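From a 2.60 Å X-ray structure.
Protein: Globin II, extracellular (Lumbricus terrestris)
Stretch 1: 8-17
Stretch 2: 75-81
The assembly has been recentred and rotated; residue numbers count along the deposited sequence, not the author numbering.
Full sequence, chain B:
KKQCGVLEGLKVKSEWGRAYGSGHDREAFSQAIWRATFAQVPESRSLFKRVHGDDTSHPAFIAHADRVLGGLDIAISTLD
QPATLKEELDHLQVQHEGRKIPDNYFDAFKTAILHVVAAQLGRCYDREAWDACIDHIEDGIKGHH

Stretch 1, residues 8-17: EGLKVKSEWG
Stretch 2 75-81: AISTLDQ

Ile-76, in the last turn of a helix that begins before stretch 2, is the centre of the contact. Its chi angles (m, t) lay CD1 over one face of the Trp-16 indole, 3.9 Å from the five-membered ring centroid and 3.5 Å from Trp-16 CD2, a CH-pi contact; its other branch, CG2, meets Val-12 CG1 at 4.1 Å. Trp-16 (chi1 t, chi2 -105°) and Val-12 (chi1 t) point toward stretch 2 one turn apart; residues 8-17 are helical throughout, within a longer helix. Val-12 CG1 also lies 4.4 Å from Leu-79 CD1. A further turn back, Gly-9 CA sits 4.0 Å from Leu-79 CD1 (Leu-79 is m, t); an ideal CB would stand a tight 3.6 Å from Leu-79 CB. The register runs in opposite senses: Gly-9 CA to Leu-79 CA 5.8 Å, Lys-13 CA to Ile-76 CA 5.9 Å.

Stretch 2 leaves helical geometry at Thr-78 (-114/24); a type I turn through Leu-79 (-57/-29) and Asp-80 (-87/-2) ends at Gln-81, whose N donates to Thr-78 O (2.8 Å). Asp-80 (chi1 p) points toward stretch 1. Lys-13 (m, t, p, t) suits the edge: its aliphatic CG packs 3.1 Å from Ile-76 O, while NZ makes a salt bridge with Asp-80 OD1 (3.0 Å) and a weak hydrogen bond to Ser-77 O (3.2 Å). Between the stretches 379 Å² is buried, both sides summed.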

# COMPACT_ATOMS: atom_id res chain seq x y z
N GLU B 8 -2.81 -39.30 -19.52
CA GLU B 8 -4.25 -39.28 -19.27
C GLU B 8 -4.57 -39.23 -17.78
O GLU B 8 -5.51 -38.55 -17.37
CB GLU B 8 -4.97 -40.46 -19.96
CG GLU B 8 -4.09 -41.64 -20.35
CD GLU B 8 -3.25 -41.40 -21.60
OE1 GLU B 8 -3.83 -41.13 -22.67
OE2 GLU B 8 -2.01 -41.50 -21.51
N GLY B 9 -3.77 -39.93 -16.98
CA GLY B 9 -3.91 -39.88 -15.52
C GLY B 9 -3.58 -38.50 -15.00
O GLY B 9 -4.28 -37.98 -14.12
N LEU B 10 -2.53 -37.91 -15.54
CA LEU B 10 -2.18 -36.53 -15.22
C LEU B 10 -3.34 -35.60 -15.52
O LEU B 10 -3.74 -34.82 -14.66
CB LEU B 10 -0.92 -36.09 -15.98
CG LEU B 10 0.41 -35.86 -15.25
CD1 LEU B 10 0.52 -36.59 -13.91
CD2 LEU B 10 1.59 -36.21 -16.16
N LYS B 11 -3.90 -35.70 -16.72
CA LYS B 11 -4.99 -34.82 -17.15
C LYS B 11 -6.25 -35.00 -16.29
O LYS B 11 -6.85 -34.01 -15.84
CB LYS B 11 -5.32 -35.04 -18.63
CG LYS B 11 -6.43 -34.14 -19.13
CD LYS B 11 -6.65 -34.29 -20.61
CE LYS B 11 -5.86 -33.27 -21.39
NZ LYS B 11 -6.22 -33.33 -22.82
N VAL B 12 -6.62 -36.25 -16.07
CA VAL B 12 -7.79 -36.56 -15.25
C VAL B 12 -7.63 -36.08 -13.81
O VAL B 12 -8.60 -35.59 -13.22
CB VAL B 12 -8.17 -38.06 -15.30
CG1 VAL B 12 -9.31 -38.37 -14.33
CG2 VAL B 12 -8.58 -38.46 -16.72
N LYS B 13 -6.43 -36.21 -13.24
CA LYS B 13 -6.19 -35.66 -11.89
C LYS B 13 -6.52 -34.17 -11.83
O LYS B 13 -7.24 -33.73 -10.92
CB LYS B 13 -4.75 -35.92 -11.42
CG LYS B 13 -4.52 -37.37 -10.99
CD LYS B 13 -3.07 -37.58 -10.49
CE LYS B 13 -2.83 -36.82 -9.17
NZ LYS B 13 -1.44 -37.10 -8.66
N SER B 14 -6.03 -33.40 -12.80
CA SER B 14 -6.27 -31.96 -12.83
C SER B 14 -7.73 -31.60 -13.07
O SER B 14 -8.29 -30.74 -12.36
CB SER B 14 -5.41 -31.29 -13.89
OG SER B 14 -4.08 -31.17 -13.44
N GLU B 15 -8.34 -32.23 -14.07
CA GLU B 15 -9.71 -31.93 -14.41
C GLU B 15 -10.66 -32.35 -13.29
O GLU B 15 -11.68 -31.70 -13.06
CB GLU B 15 -10.07 -32.55 -15.76
CG GLU B 15 -9.21 -31.93 -16.85
CD GLU B 15 -9.48 -32.47 -18.24
OE1 GLU B 15 -8.97 -31.86 -19.21
OE2 GLU B 15 -10.20 -33.49 -18.37
N TRP B 16 -10.29 -33.41 -12.56
CA TRP B 16 -11.06 -33.81 -11.38
C TRP B 16 -11.01 -32.73 -10.31
O TRP B 16 -12.04 -32.30 -9.80
CB TRP B 16 -10.57 -35.15 -10.82
CG TRP B 16 -11.15 -35.50 -9.48
CD1 TRP B 16 -10.51 -35.42 -8.27
CD2 TRP B 16 -12.49 -35.93 -9.21
NE1 TRP B 16 -11.37 -35.80 -7.26
CE2 TRP B 16 -12.59 -36.11 -7.81
CE3 TRP B 16 -13.62 -36.20 -10.00
CZ2 TRP B 16 -13.76 -36.55 -7.19
CZ3 TRP B 16 -14.79 -36.64 -9.38
CH2 TRP B 16 -14.85 -36.81 -7.99
N GLY B 17 -9.79 -32.29 -9.99
CA GLY B 17 -9.57 -31.19 -9.06
C GLY B 17 -10.46 -30.00 -9.35
O GLY B 17 -11.17 -29.51 -8.47
N ALA B 75 -8.95 -42.69 -5.60
CA ALA B 75 -8.56 -43.44 -6.79
C ALA B 75 -7.92 -42.53 -7.83
O ALA B 75 -6.81 -42.80 -8.28
CB ALA B 75 -9.77 -44.17 -7.38
N ILE B 76 -8.61 -41.45 -8.20
CA ILE B 76 -8.08 -40.52 -9.19
C ILE B 76 -6.76 -39.91 -8.71
O ILE B 76 -5.79 -39.81 -9.48
CB ILE B 76 -9.10 -39.41 -9.53
CG1 ILE B 76 -10.28 -40.00 -10.31
CG2 ILE B 76 -8.44 -38.28 -10.32
CD1 ILE B 76 -11.46 -39.05 -10.50
N SER B 77 -6.70 -39.53 -7.44
CA SER B 77 -5.52 -38.87 -6.91
C SER B 77 -4.28 -39.76 -6.94
O SER B 77 -3.16 -39.26 -6.95
CB SER B 77 -5.76 -38.34 -5.49
OG SER B 77 -5.77 -39.39 -4.54
N THR B 78 -4.48 -41.08 -6.96
CA THR B 78 -3.35 -42.01 -6.98
C THR B 78 -3.24 -42.82 -8.27
O THR B 78 -2.65 -43.89 -8.27
CB THR B 78 -3.36 -42.98 -5.78
OG1 THR B 78 -4.55 -43.77 -5.80
CG2 THR B 78 -3.44 -42.22 -4.46
N LEU B 79 -3.81 -42.30 -9.36
CA LEU B 79 -3.62 -42.94 -10.66
C LEU B 79 -2.14 -43.05 -10.99
O LEU B 79 -1.71 -43.97 -11.69
CB LEU B 79 -4.34 -42.18 -11.77
CG LEU B 79 -5.85 -42.40 -11.85
CD1 LEU B 79 -6.48 -41.38 -12.79
CD2 LEU B 79 -6.20 -43.82 -12.28
N ASP B 80 -1.36 -42.11 -10.47
CA ASP B 80 0.09 -42.11 -10.65
C ASP B 80 0.84 -42.94 -9.61
O ASP B 80 2.07 -43.05 -9.67
CB ASP B 80 0.62 -40.67 -10.67
CG ASP B 80 0.44 -39.96 -9.35
OD1 ASP B 80 -0.68 -39.98 -8.80
OD2 ASP B 80 1.37 -39.34 -8.79
N GLN B 81 0.11 -43.53 -8.66
CA GLN B 81 0.71 -44.41 -7.65
C GLN B 81 -0.02 -45.75 -7.64
O GLN B 81 -0.88 -46.00 -6.79
CB GLN B 81 0.67 -43.76 -6.26
CG GLN B 81 1.20 -42.34 -6.22
CD GLN B 81 0.52 -41.53 -5.15
OE1 GLN B 81 0.57 -41.88 -3.97
NE2 GLN B 81 -0.11 -40.43 -5.55